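Local coordinates for fibronectin type III domain-containing protein (Simiduia agarivorans, PDB 6P2K) that probably hydrolyses xyloglucan-type beta-glucans as a family 74 glycoside hydrolase built on seven-bladed beta-propellers, and binds zinc ions, at residues B[57-62]-B[122-127]; B[76-81]-B[128-133]; B[584-589]-B[618-623]; B[592-597]-B[611-616]. One frame throughout, in Å; residues are numbered along the deposited sequence.

Contact 1: B[57-62]-B[122-127]. With ZN (zinc ion), chain Q.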
loop_
_atom_site.group_PDB
_atom_site.type_symbol
_atom_site.label_atom_id
_atom_site.label_comp_id
_atom_site.label_asym_id
_atom_site.label_seq_id
_atom_site.Cartn_x
_atom_site.Cartn_y
_atom_site.Cartn_z
ATOM N N ASN B 57 25.038 52.703 9.095
ATOM C CA ASN B 57 23.923 52.022 9.733
ATOM C C ASN B 57 23.035 51.435 8.646
ATOM O O ASN B 57 22.752 52.096 7.644
ATOM C CB ASN B 57 23.124 52.973 10.631
ATOM C CG ASN B 57 21.869 52.333 11.182
ATOM O OD1 ASN B 57 20.798 52.426 10.585
ATOM N ND2 ASN B 57 21.996 51.673 12.327
ATOM N N ASN B 58 22.601 50.192 8.844
ATOM C CA ASN B 58 21.961 49.426 7.784
ATOM C C ASN B 58 20.440 49.390 7.885
ATOM O O ASN B 58 19.797 48.712 7.078
ATOM C CB ASN B 58 22.517 48.000 7.763
ATOM C CG ASN B 58 23.896 47.931 7.139
ATOM O OD1 ASN B 58 24.224 48.709 6.242
ATOM N ND2 ASN B 58 24.713 47.001 7.611
ATOM N N ARG B 59 19.849 50.109 8.837
ATOM C CA ARG B 59 18.394 50.251 8.903
ATOM C C ARG B 59 18.001 51.407 7.992
ATOM O O ARG B 59 18.017 52.574 8.389
ATOM C CB ARG B 59 17.937 50.474 10.338
ATOM C CG ARG B 59 16.434 50.348 10.545
ATOM C CD ARG B 59 16.097 50.076 12.001
ATOM N NE ARG B 59 16.556 48.757 12.432
ATOM C CZ ARG B 59 15.804 47.660 12.413
ATOM N NH1 ARG B 59 14.552 47.719 11.981
ATOM N NH2 ARG B 59 16.302 46.503 12.825
ATOM N N VAL B 60 17.647 51.082 6.749
ATOM C CA VAL B 60 17.394 52.083 5.718
ATOM C C VAL B 60 15.905 52.394 5.666
ATOM O O VAL B 60 15.074 51.485 5.554
ATOM C CB VAL B 60 17.899 51.601 4.349
ATOM C CG1 VAL B 60 17.608 52.647 3.283
ATOM C CG2 VAL B 60 19.384 51.296 4.410
ATOM N N PHE B 61 15.568 53.686 5.730
ATOM C CA PHE B 61 14.185 54.132 5.676
ATOM C C PHE B 61 13.815 54.828 4.374
ATOM O O PHE B 61 12.620 54.984 4.101
ATOM C CB PHE B 61 13.886 55.082 6.846
ATOM C CG PHE B 61 13.897 54.415 8.191
ATOM C CD1 PHE B 61 13.149 53.275 8.422
ATOM C CD2 PHE B 61 14.655 54.933 9.226
ATOM C CE1 PHE B 61 13.157 52.662 9.660
ATOM C CE2 PHE B 61 14.668 54.322 10.465
ATOM C CZ PHE B 61 13.919 53.185 10.680
ATOM N N ALA B 62 14.789 55.249 3.569
ATOM C CA ALA B 62 14.481 55.985 2.350
ATOM C C ALA B 62 15.668 55.944 1.399
ATOM O O ALA B 62 16.826 55.941 1.825
ATOM C CB ALA B 62 14.105 57.440 2.654
ATOM N N ARG B 122 9.459 55.839 9.785
ATOM C CA ARG B 122 8.357 54.961 9.356
ATOM C C ARG B 122 7.637 54.450 10.603
ATOM O O ARG B 122 7.317 55.255 11.491
ATOM C CB ARG B 122 8.917 53.886 8.435
ATOM C CG ARG B 122 9.556 54.434 7.183
ATOM C CD ARG B 122 9.739 53.358 6.126
ATOM N NE ARG B 122 10.143 53.945 4.855
ATOM C CZ ARG B 122 9.327 54.127 3.822
ATOM N NH1 ARG B 122 8.056 53.753 3.899
ATOM N NH2 ARG B 122 9.785 54.680 2.705
ATOM N N ASP B 123 7.362 53.151 10.711
ATOM C CA ASP B 123 6.691 52.563 11.861
ATOM C C ASP B 123 7.666 51.960 12.864
ATOM O O ASP B 123 7.236 51.265 13.789
ATOM C CB ASP B 123 5.702 51.495 11.394
ATOM C CG ASP B 123 6.343 50.473 10.466
ATOM O OD1 ASP B 123 7.239 50.859 9.682
ATOM O OD2 ASP B 123 5.957 49.287 10.521
ATOM N N ASP B 124 8.966 52.205 12.704
ATOM C CA ASP B 124 9.968 51.617 13.584
ATOM C C ASP B 124 10.084 52.400 14.886
ATOM O O ASP B 124 11.182 52.815 15.269
ATOM C CB ASP B 124 11.328 51.561 12.884
ATOM C CG ASP B 124 11.643 50.187 12.323
ATOM O OD1 ASP B 124 10.751 49.310 12.318
ATOM O OD2 ASP B 124 12.795 49.983 11.887
ATOM N N ASP B 125 8.959 52.602 15.578
ATOM C CA ASP B 125 8.983 53.388 16.806
ATOM C C ASP B 125 9.802 52.706 17.894
ATOM O O ASP B 125 10.350 53.383 18.773
ATOM C CB ASP B 125 7.557 53.649 17.293
ATOM C CG ASP B 125 6.863 54.747 16.503
ATOM O OD1 ASP B 125 7.148 55.938 16.758
ATOM O OD2 ASP B 125 6.037 54.419 15.623
ATOM N N ASP B 126 9.908 51.380 17.856
ATOM C CA ASP B 126 10.691 50.659 18.849
ATOM C C ASP B 126 12.190 50.718 18.583
ATOM O O ASP B 126 12.964 50.163 19.369
ATOM C CB ASP B 126 10.229 49.199 18.928
ATOM C CG ASP B 126 10.209 48.512 17.573
ATOM O OD1 ASP B 126 10.134 49.216 16.540
ATOM O OD2 ASP B 126 10.265 47.264 17.541
ATOM N N PHE B 127 12.620 51.381 17.508
ATOM C CA PHE B 127 14.032 51.501 17.182
ATOM C C PHE B 127 14.554 52.931 17.201
ATOM O O PHE B 127 15.772 53.122 17.112
ATOM C CB PHE B 127 14.322 50.900 15.795
ATOM C CG PHE B 127 14.376 49.396 15.776
ATOM C CD1 PHE B 127 13.223 48.650 15.589
ATOM C CD2 PHE B 127 15.582 48.729 15.930
ATOM C CE1 PHE B 127 13.270 47.268 15.566
ATOM C CE2 PHE B 127 15.636 47.346 15.906
ATOM C CZ PHE B 127 14.478 46.615 15.724
HETATM ZN ZN ZN Q . 9.962 47.873 11.113
HETATM O O HOH W 1 11.268 46.261 11.459
HETATM O O HOH W 2 8.394 47.354 12.413
HETATM O O HOH W 3 9.989 49.708 10.078
#

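Contact 2: B[76-81]-B[128-133]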
loop_
_atom_site.group_PDB
_atom_site.type_symbol
_atom_site.label_atom_id
_atom_site.label_comp_id
_atom_site.label_asym_id
_atom_site.label_seq_id
_atom_site.Cartn_x
_atom_site.Cartn_y
_atom_site.Cartn_z
ATOM N N GLY B 76 18.517 57.498 3.467
ATOM C CA GLY B 76 18.184 57.867 4.823
ATOM C C GLY B 76 18.144 56.648 5.721
ATOM O O GLY B 76 17.425 55.685 5.444
ATOM N N THR B 77 18.932 56.690 6.793
ATOM C CA THR B 77 19.038 55.585 7.739
ATOM C C THR B 77 18.716 56.068 9.149
ATOM O O THR B 77 18.474 57.252 9.395
ATOM C CB THR B 77 20.435 54.955 7.715
ATOM O OG1 THR B 77 21.374 55.844 8.331
ATOM C CG2 THR B 77 20.871 54.664 6.293
ATOM N N LEU B 78 18.731 55.115 10.083
ATOM C CA LEU B 78 18.451 55.428 11.479
ATOM C C LEU B 78 19.504 56.355 12.069
ATOM O O LEU B 78 19.220 57.084 13.026
ATOM C CB LEU B 78 18.358 54.133 12.286
ATOM C CG LEU B 78 17.974 54.208 13.765
ATOM C CD1 LEU B 78 16.597 54.835 13.938
ATOM C CD2 LEU B 78 18.024 52.825 14.400
ATOM N N TYR B 79 20.717 56.352 11.515
ATOM C CA TYR B 79 21.785 57.214 12.004
ATOM C C TYR B 79 22.032 58.427 11.115
ATOM O O TYR B 79 22.957 59.199 11.384
ATOM C CB TYR B 79 23.084 56.421 12.170
ATOM C CG TYR B 79 24.069 57.083 13.114
ATOM C CD1 TYR B 79 23.785 57.209 14.467
ATOM C CD2 TYR B 79 25.274 57.596 12.650
ATOM C CE1 TYR B 79 24.676 57.820 15.336
ATOM C CE2 TYR B 79 26.174 58.210 13.514
ATOM C CZ TYR B 79 25.868 58.319 14.855
ATOM O OH TYR B 79 26.754 58.924 15.720
ATOM N N GLY B 80 21.238 58.620 10.069
ATOM C CA GLY B 80 21.316 59.834 9.289
ATOM C C GLY B 80 21.452 59.568 7.808
ATOM O O GLY B 80 21.530 58.430 7.348
ATOM N N LEU B 81 21.488 60.663 7.056
ATOM C CA LEU B 81 21.558 60.598 5.605
ATOM C C LEU B 81 22.951 60.179 5.147
ATOM O O LEU B 81 23.962 60.579 5.731
ATOM C CB LEU B 81 21.197 61.962 5.013
ATOM C CG LEU B 81 20.727 62.081 3.564
ATOM C CD1 LEU B 81 19.378 61.411 3.375
ATOM C CD2 LEU B 81 20.654 63.547 3.183
ATOM N N ILE B 128 13.682 53.938 17.309
ATOM C CA ILE B 128 14.130 55.324 17.222
ATOM C C ILE B 128 15.078 55.686 18.359
ATOM O O ILE B 128 15.839 56.654 18.247
ATOM C CB ILE B 128 12.911 56.274 17.179
ATOM C CG1 ILE B 128 13.331 57.695 16.789
ATOM C CG2 ILE B 128 12.193 56.289 18.518
ATOM C CD1 ILE B 128 14.260 57.763 15.593
ATOM N N GLY B 129 15.074 54.921 19.445
ATOM C CA GLY B 129 15.931 55.221 20.570
ATOM C C GLY B 129 17.259 54.499 20.619
ATOM O O GLY B 129 17.997 54.665 21.596
ATOM N N LYS B 130 17.601 53.713 19.593
ATOM C CA LYS B 130 18.795 52.873 19.669
ATOM C C LYS B 130 20.066 53.707 19.796
ATOM O O LYS B 130 21.014 53.300 20.479
ATOM C CB LYS B 130 18.873 51.955 18.449
ATOM C CG LYS B 130 17.790 50.883 18.391
ATOM C CD LYS B 130 17.988 49.803 19.443
ATOM C CE LYS B 130 16.998 48.662 19.244
ATOM N NZ LYS B 130 16.999 47.692 20.377
ATOM N N PHE B 131 20.109 54.873 19.150
ATOM C CA PHE B 131 21.258 55.768 19.244
ATOM C C PHE B 131 20.959 57.016 20.071
ATOM O O PHE B 131 21.622 58.045 19.901
ATOM C CB PHE B 131 21.746 56.172 17.852
ATOM C CG PHE B 131 22.226 55.022 17.010
ATOM C CD1 PHE B 131 23.510 54.522 17.161
ATOM C CD2 PHE B 131 21.401 54.461 16.048
ATOM C CE1 PHE B 131 23.958 53.474 16.377
ATOM C CE2 PHE B 131 21.843 53.411 15.262
ATOM C CZ PHE B 131 23.123 52.917 15.427
ATOM N N GLY B 132 19.963 56.953 20.954
ATOM C CA GLY B 132 19.688 58.021 21.890
ATOM C C GLY B 132 18.627 59.012 21.459
ATOM O O GLY B 132 18.287 59.905 22.244
ATOM N N GLU B 133 18.099 58.897 20.245
ATOM C CA GLU B 133 17.050 59.805 19.810
ATOM C C GLU B 133 15.738 59.488 20.524
ATOM O O GLU B 133 15.553 58.414 21.100
ATOM C CB GLU B 133 16.854 59.722 18.293
ATOM C CG GLU B 133 17.843 60.545 17.478
ATOM C CD GLU B 133 17.445 60.653 16.015
ATOM O OE1 GLU B 133 17.809 59.754 15.226
ATOM O OE2 GLU B 133 16.770 61.640 15.653
#

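Contact 3: B[584-589]-B[618-623]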
loop_
_atom_site.group_PDB
_atom_site.type_symbol
_atom_site.label_atom_id
_atom_site.label_comp_id
_atom_site.label_asym_id
_atom_site.label_seq_id
_atom_site.Cartn_x
_atom_site.Cartn_y
_atom_site.Cartn_z
ATOM N N PHE B 584 27.618 19.048 28.483
ATOM C CA PHE B 584 27.841 20.426 28.891
ATOM C C PHE B 584 26.755 21.309 28.290
ATOM O O PHE B 584 26.124 20.954 27.292
ATOM C CB PHE B 584 29.217 20.945 28.444
ATOM C CG PHE B 584 30.361 20.035 28.786
ATOM C CD1 PHE B 584 30.732 19.010 27.928
ATOM C CD2 PHE B 584 31.083 20.218 29.953
ATOM C CE1 PHE B 584 31.793 18.176 28.234
ATOM C CE2 PHE B 584 32.143 19.384 30.268
ATOM C CZ PHE B 584 32.498 18.363 29.406
ATOM N N PHE B 585 26.544 22.469 28.907
ATOM C CA PHE B 585 25.682 23.479 28.310
ATOM C C PHE B 585 26.003 24.830 28.926
ATOM O O PHE B 585 26.561 24.919 30.024
ATOM C CB PHE B 585 24.190 23.140 28.469
ATOM C CG PHE B 585 23.679 23.208 29.885
ATOM C CD1 PHE B 585 23.826 22.131 30.744
ATOM C CD2 PHE B 585 23.008 24.331 30.342
ATOM C CE1 PHE B 585 23.337 22.180 32.036
ATOM C CE2 PHE B 585 22.521 24.387 31.635
ATOM C CZ PHE B 585 22.686 23.310 32.482
ATOM N N SER B 586 25.660 25.883 28.191
ATOM C CA SER B 586 25.825 27.253 28.657
ATOM C C SER B 586 24.501 27.722 29.242
ATOM O O SER B 586 23.486 27.768 28.537
ATOM C CB SER B 586 26.277 28.170 27.520
ATOM O OG SER B 586 25.460 28.005 26.373
ATOM N N SER B 587 24.510 28.052 30.529
ATOM C CA SER B 587 23.319 28.523 31.218
ATOM C C SER B 587 23.199 30.030 31.080
ATOM O O SER B 587 24.148 30.763 31.374
ATOM C CB SER B 587 23.368 28.138 32.693
ATOM O OG SER B 587 22.299 28.735 33.411
ATOM N N THR B 588 22.027 30.494 30.646
ATOM C CA THR B 588 21.765 31.919 30.505
ATOM C C THR B 588 20.587 32.364 31.358
ATOM O O THR B 588 20.063 33.465 31.155
ATOM C CB THR B 588 21.526 32.274 29.035
ATOM O OG1 THR B 588 20.252 31.771 28.614
ATOM C CG2 THR B 588 22.617 31.670 28.166
ATOM N N GLY B 589 20.163 31.533 32.300
ATOM C CA GLY B 589 19.132 31.909 33.247
ATOM C C GLY B 589 19.439 31.292 34.595
ATOM O O GLY B 589 20.089 30.247 34.688
ATOM N N ALA B 618 25.586 33.254 25.235
ATOM C CA ALA B 618 26.824 32.540 25.509
ATOM C C ALA B 618 26.731 31.100 25.023
ATOM O O ALA B 618 25.703 30.438 25.184
ATOM C CB ALA B 618 27.126 32.568 27.005
ATOM N N GLU B 619 27.822 30.609 24.439
ATOM C CA GLU B 619 27.864 29.280 23.848
ATOM C C GLU B 619 28.983 28.450 24.462
ATOM O O GLU B 619 29.968 28.978 24.988
ATOM C CB GLU B 619 28.077 29.349 22.333
ATOM C CG GLU B 619 26.881 29.834 21.542
ATOM C CD GLU B 619 27.248 30.127 20.105
ATOM O OE1 GLU B 619 28.375 30.620 19.881
ATOM O OE2 GLU B 619 26.420 29.865 19.204
ATOM N N VAL B 620 28.823 27.133 24.365
ATOM C CA VAL B 620 29.871 26.180 24.709
ATOM C C VAL B 620 29.914 25.116 23.620
ATOM O O VAL B 620 28.878 24.753 23.051
ATOM C CB VAL B 620 29.646 25.553 26.101
ATOM C CG1 VAL B 620 28.362 24.723 26.129
ATOM C CG2 VAL B 620 30.853 24.718 26.515
ATOM N N GLU B 621 31.119 24.645 23.304
ATOM C CA GLU B 621 31.319 23.583 22.329
ATOM C C GLU B 621 32.317 22.579 22.880
ATOM O O GLU B 621 33.333 22.963 23.466
ATOM C CB GLU B 621 31.833 24.130 20.989
ATOM C CG GLU B 621 31.932 23.091 19.872
ATOM C CD GLU B 621 30.739 23.102 18.935
ATOM O OE1 GLU B 621 30.853 23.715 17.848
ATOM O OE2 GLU B 621 29.696 22.499 19.278
ATOM N N ALA B 622 32.029 21.296 22.682
ATOM C CA ALA B 622 32.913 20.215 23.096
ATOM C C ALA B 622 33.189 19.322 21.898
ATOM O O ALA B 622 32.256 18.912 21.200
ATOM C CB ALA B 622 32.298 19.402 24.240
ATOM N N TRP B 623 34.463 19.025 21.658
ATOM C CA TRP B 623 34.842 18.191 20.525
ATOM C C TRP B 623 36.197 17.558 20.810
ATOM O O TRP B 623 36.906 17.950 21.740
ATOM C CB TRP B 623 34.858 18.998 19.222
ATOM C CG TRP B 623 36.068 19.862 19.027
ATOM C CD1 TRP B 623 37.174 19.561 18.289
ATOM C CD2 TRP B 623 36.286 21.177 19.559
ATOM N NE1 TRP B 623 38.071 20.602 18.332
ATOM C CE2 TRP B 623 37.550 21.606 19.104
ATOM C CE3 TRP B 623 35.537 22.031 20.378
ATOM C CZ2 TRP B 623 38.083 22.853 19.442
ATOM C CZ3 TRP B 623 36.068 23.266 20.714
ATOM C CH2 TRP B 623 37.331 23.664 20.246
#

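Contact 4: B[592-597]-B[611-616]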
loop_
_atom_site.group_PDB
_atom_site.type_symbol
_atom_site.label_atom_id
_atom_site.label_comp_id
_atom_site.label_asym_id
_atom_site.label_seq_id
_atom_site.Cartn_x
_atom_site.Cartn_y
_atom_site.Cartn_z
ATOM N N GLN B 592 24.113 31.344 35.898
ATOM C CA GLN B 592 24.632 31.287 34.543
ATOM C C GLN B 592 26.008 30.625 34.521
ATOM O O GLN B 592 26.645 30.410 35.554
ATOM C CB GLN B 592 24.708 32.689 33.949
ATOM C CG GLN B 592 23.353 33.347 33.746
ATOM C CD GLN B 592 23.432 34.596 32.899
ATOM O OE1 GLN B 592 23.842 34.549 31.739
ATOM N NE2 GLN B 592 23.041 35.724 33.473
ATOM N N GLY B 593 26.468 30.310 33.315
ATOM C CA GLY B 593 27.797 29.783 33.102
ATOM C C GLY B 593 27.768 28.466 32.361
ATOM O O GLY B 593 26.722 27.979 31.933
ATOM N N VAL B 594 28.954 27.889 32.203
ATOM C CA VAL B 594 29.081 26.560 31.615
ATOM C C VAL B 594 28.829 25.525 32.703
ATOM O O VAL B 594 29.493 25.525 33.744
ATOM C CB VAL B 594 30.460 26.360 30.968
ATOM C CG1 VAL B 594 30.554 24.970 30.354
ATOM C CG2 VAL B 594 30.713 27.430 29.919
ATOM N N TRP B 595 27.857 24.652 32.470
ATOM C CA TRP B 595 27.511 23.590 33.398
ATOM C C TRP B 595 27.916 22.245 32.806
ATOM O O TRP B 595 27.973 22.080 31.584
ATOM C CB TRP B 595 26.007 23.601 33.700
ATOM C CG TRP B 595 25.605 24.611 34.728
ATOM C CD1 TRP B 595 25.610 25.967 34.591
ATOM C CD2 TRP B 595 25.127 24.341 36.052
ATOM N NE1 TRP B 595 25.168 26.561 35.751
ATOM C CE2 TRP B 595 24.866 25.585 36.663
ATOM C CE3 TRP B 595 24.892 23.168 36.778
ATOM C CZ2 TRP B 595 24.390 25.691 37.971
ATOM C CZ3 TRP B 595 24.418 23.273 38.076
ATOM C CH2 TRP B 595 24.171 24.526 38.659
ATOM N N ARG B 596 28.200 21.283 33.680
ATOM C CA ARG B 596 28.573 19.940 33.256
ATOM C C ARG B 596 27.749 18.921 34.023
ATOM O O ARG B 596 27.687 18.970 35.256
ATOM C CB ARG B 596 30.062 19.682 33.476
ATOM C CG ARG B 596 30.497 18.255 33.191
ATOM C CD ARG B 596 31.912 18.039 33.712
ATOM N NE ARG B 596 32.459 16.721 33.405
ATOM C CZ ARG B 596 32.299 15.644 34.168
ATOM N NH1 ARG B 596 31.593 15.717 35.290
ATOM N NH2 ARG B 596 32.847 14.490 33.811
ATOM N N GLY B 597 27.115 18.009 33.295
ATOM C CA GLY B 597 26.334 16.933 33.885
ATOM C C GLY B 597 26.992 15.594 33.610
ATOM O O GLY B 597 27.516 15.364 32.515
ATOM N N LEU B 611 32.257 26.881 34.913
ATOM C CA LEU B 611 32.790 28.187 34.549
ATOM C C LEU B 611 31.764 29.243 34.932
ATOM O O LEU B 611 30.601 29.149 34.532
ATOM C CB LEU B 611 33.108 28.271 33.051
ATOM C CG LEU B 611 33.789 29.575 32.615
ATOM C CD1 LEU B 611 35.210 29.658 33.168
ATOM C CD2 LEU B 611 33.788 29.723 31.103
ATOM N N ALA B 612 32.193 30.240 35.701
ATOM C CA ALA B 612 31.298 31.318 36.123
ATOM C C ALA B 612 31.241 32.390 35.033
ATOM O O ALA B 612 31.669 33.533 35.205
ATOM C CB ALA B 612 31.752 31.897 37.457
ATOM N N SER B 613 30.705 31.988 33.883
ATOM C CA SER B 613 30.513 32.874 32.748
ATOM C C SER B 613 29.081 33.411 32.757
ATOM O O SER B 613 28.283 33.108 33.649
ATOM C CB SER B 613 30.831 32.144 31.438
ATOM O OG SER B 613 30.298 30.833 31.450
ATOM N N SER B 614 28.761 34.232 31.758
ATOM C CA SER B 614 27.419 34.787 31.627
ATOM C C SER B 614 27.251 35.369 30.228
ATOM O O SER B 614 28.205 35.478 29.455
ATOM C CB SER B 614 27.148 35.849 32.698
ATOM O OG SER B 614 28.068 36.921 32.595
ATOM N N GLY B 615 26.012 35.753 29.917
ATOM C CA GLY B 615 25.674 36.286 28.610
ATOM C C GLY B 615 24.468 35.596 28.006
ATOM O O GLY B 615 24.376 34.366 28.043
ATOM N N TRP B 616 23.535 36.370 27.442
ATOM C CA TRP B 616 22.288 35.787 26.950
ATOM C C TRP B 616 22.519 34.840 25.777
ATOM O O TRP B 616 21.755 33.883 25.596
ATOM C CB TRP B 616 21.310 36.895 26.549
ATOM C CG TRP B 616 19.989 36.385 26.028
ATOM C CD1 TRP B 616 19.466 36.585 24.780
ATOM C CD2 TRP B 616 19.028 35.596 26.742
ATOM N NE1 TRP B 616 18.240 35.970 24.676
ATOM C CE2 TRP B 616 17.948 35.356 25.866
ATOM C CE3 TRP B 616 18.974 35.072 28.038
ATOM C CZ2 TRP B 616 16.830 34.613 26.244
ATOM C CZ3 TRP B 616 17.865 34.331 28.412
ATOM C CH2 TRP B 616 16.809 34.107 27.515
HETATM O O HOH W 4 28.100 33.077 36.283
#

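Contact 1: B[57-62]-B[122-127]
Arg-59 and Asp-124 form a salt bridge, NH1 of the arginine meeting OD2 of the aspartate on its syn side at 2.9 Å. The other carboxylate oxygen of Asp-124, OD1, binds the zinc ion at 2.0 Å, so one carboxylate is divided between a metal and a guanidinium, and the arginine probably balances part of its charge. Three waters and Gln-16 complete the metal's ligands. A second arginine works differently: Arg-122, extended from CG to NE, grips the carbonyl oxygen of Phe-61 side-on, NE 2.8 Å from O and NH2 3.2 Å from the same O, with the oxygen lying in the guanidinium plane. Rings pack around these links. The guanidinium of Arg-59, its chain bent at chi3 (-67°), lies flat on Phe-127 in a cation-pi stack, CZ 3.6 Å from the ring centroid, while its NH2 is hydrogen-bonded to OE1 of Gln-713. The Phe-61 ring turns its edge to Asp-124, CE1 lying 3.5 Å from OD2. Phe-61 and Ala-62 share Gly-76 as partner in a classic beta bulge. Salt bridge, arginine grip and stack join the loop 122-127, with its zinc ligand, to the edge strand of a four-stranded propeller blade.

Contact 2: B[76-81]-B[128-133]
Ile-128 meets Leu-78 methyl to methyl, CD1 of the isoleucine standing 4.1 Å from CD1 of the leucine. The next residues, Gly-129 to Gly-132, make a type I beta turn that carries two more partners to the same leucine. Lys-130 contributes the root of its side chain, with CB 4.2 Å from CD2 of Leu-78, while the rest of the chain leads away. Phe-131 is met from two directions. Leu-78 has CG anti to the backbone N (chi1 -176°), which sends CG toward the loop; its CD2 lies at the edge of the ring, 4.0 Å from CE2. Over one face comes the edge of Tyr-79, CD1 lying 3.7 Å from CG of Phe-131, in an edge-to-face pair with the planes at 57°. Val-684 and Tyr-712 also touch the phenylalanine. An alanine in place of Phe-131 would probably open a gap beside Leu-78 CD2 and leave the edge of Tyr-79 without the ring face it rests on. Glu-133 brings OE1 to 3.7 Å from Leu-78 O without a hydrogen bond there, its carboxylate being bonded to Arg-164 and Ser-101. The turn 77-80, within which Thr-77 OG1 accepts from Tyr-79 N in an ST turn and donates to Gly-80 O, thus joins the loop 128-133 through apolar and aromatic packing, with no hydrogen bond across.

Contact 3: B[584-589]-B[618-623]
Phe-584 touches Ala-622 through one corner of its ring, CD1 lying 4.0 Å from the methyl CB. Leu-631 also touches Phe-584, Val-620 and Ala-622. At Phe-585 the side chain points away from the strand 618-623, and its ring meets Phe-527 and Trp-595; what it offers here is backbone, its C lying 3.7 Å from CG1 of Val-620. Ser-586 makes the polar link. Its OG sits between the backbone N and the carbonyl carbon (chi1 50°) and donates to the carbonyl oxygen of Ala-618 at 2.7 Å, approaching from above the carbonyl plane, 40° out of it; OG is also weakly hydrogen-bonded to Lys-572 N. The backbone N of Ser-586 lies against Val-620, 3.6 Å from CG1, a methyl that also stands between its own backbone N and carbonyl carbon. An alanine in place of Ser-586 would probably leave the Ala-618 carbonyl without this donor, the source of the single hydrogen bond between the segments. At Thr-588 the approach is looser, CG2 lying 4.5 Å from the backbone N of Ala-618. The strands run almost antiparallel, at 175°, yet their axes pass 5.7 Å apart, and the strands belong to different sheets, the blade holding 582-588 and the one that begins with 618-625. Side chains therefore do the joining: one hydroxyl bond set among apolar contacts links the two sheets.

Contact 4: B[592-597]-B[611-616]
Val-594 and Leu-611 form an antiparallel hydrogen-bonded pair, and their side chains lie on the same face of the sheet. Leu-611 N donates to Val-594 O at 3.3 Å, whereas the return bond from Val-594 N to Leu-611 O is weak. The two side chains cross obliquely, CB to CB at 3.9 Å, with CG2 of the valine also meeting CD2 of the leucine. Next to the pair the strands pinch together at Gly-593, whose CA lies 3.2 Å from Leu-611 O in a CA-H...O contact. The OG of Ser-613, placed between its own backbone N and carbonyl carbon (chi1 42°), comes equally near that CA. A CB on residue 593 would clash with Leu-611 O, and the backbone angles of Gly-593 by themselves call for glycine. Farther along, Gln-592 reaches across with an extended chain, and its OE1 accepts from Gly-615 N at 3.1 Å, the donor tilted 32° from the carbonyl plane; CB of Ser-614 packs against the same oxygen at 3.7 Å. One water bridges the strands by donating to Gln-592 O and to Ser-613 O, the latter at 2.6 Å. In the outer shell, Gln-609 bonds to Gln-592 O, Leu-642 and Trp-660 cover Leu-611, and the inverse gamma turn at Ala-612 bends the second strand where the regular pairing gives way. The whole is the open end of a beta hairpin, strands 593-599 and 605-615, forming the outer part of a propeller blade.

Overall arrangement
From the N terminus, the strand 60-66 opens contact 1 and the turn after 72-77 opens contact 2; both close in the long loop between strands 114-119 and 139-144. Their segments alternate, so the two contacts cross, and they meet where strands 60-66 and 72-77 lie side by side in one sheet. That single loop is thus fastened to the preceding blade at two successive places. Much later, contact 3 spans 584-589 to 618-623, and the hairpin of contact 4 lies wholly within that span: contact 4 pairs two strands within one sheet, contact 3 fixes that sheet to the next. The two pairs stay separate, with contacts 1 and 3 centred about 33 Å apart.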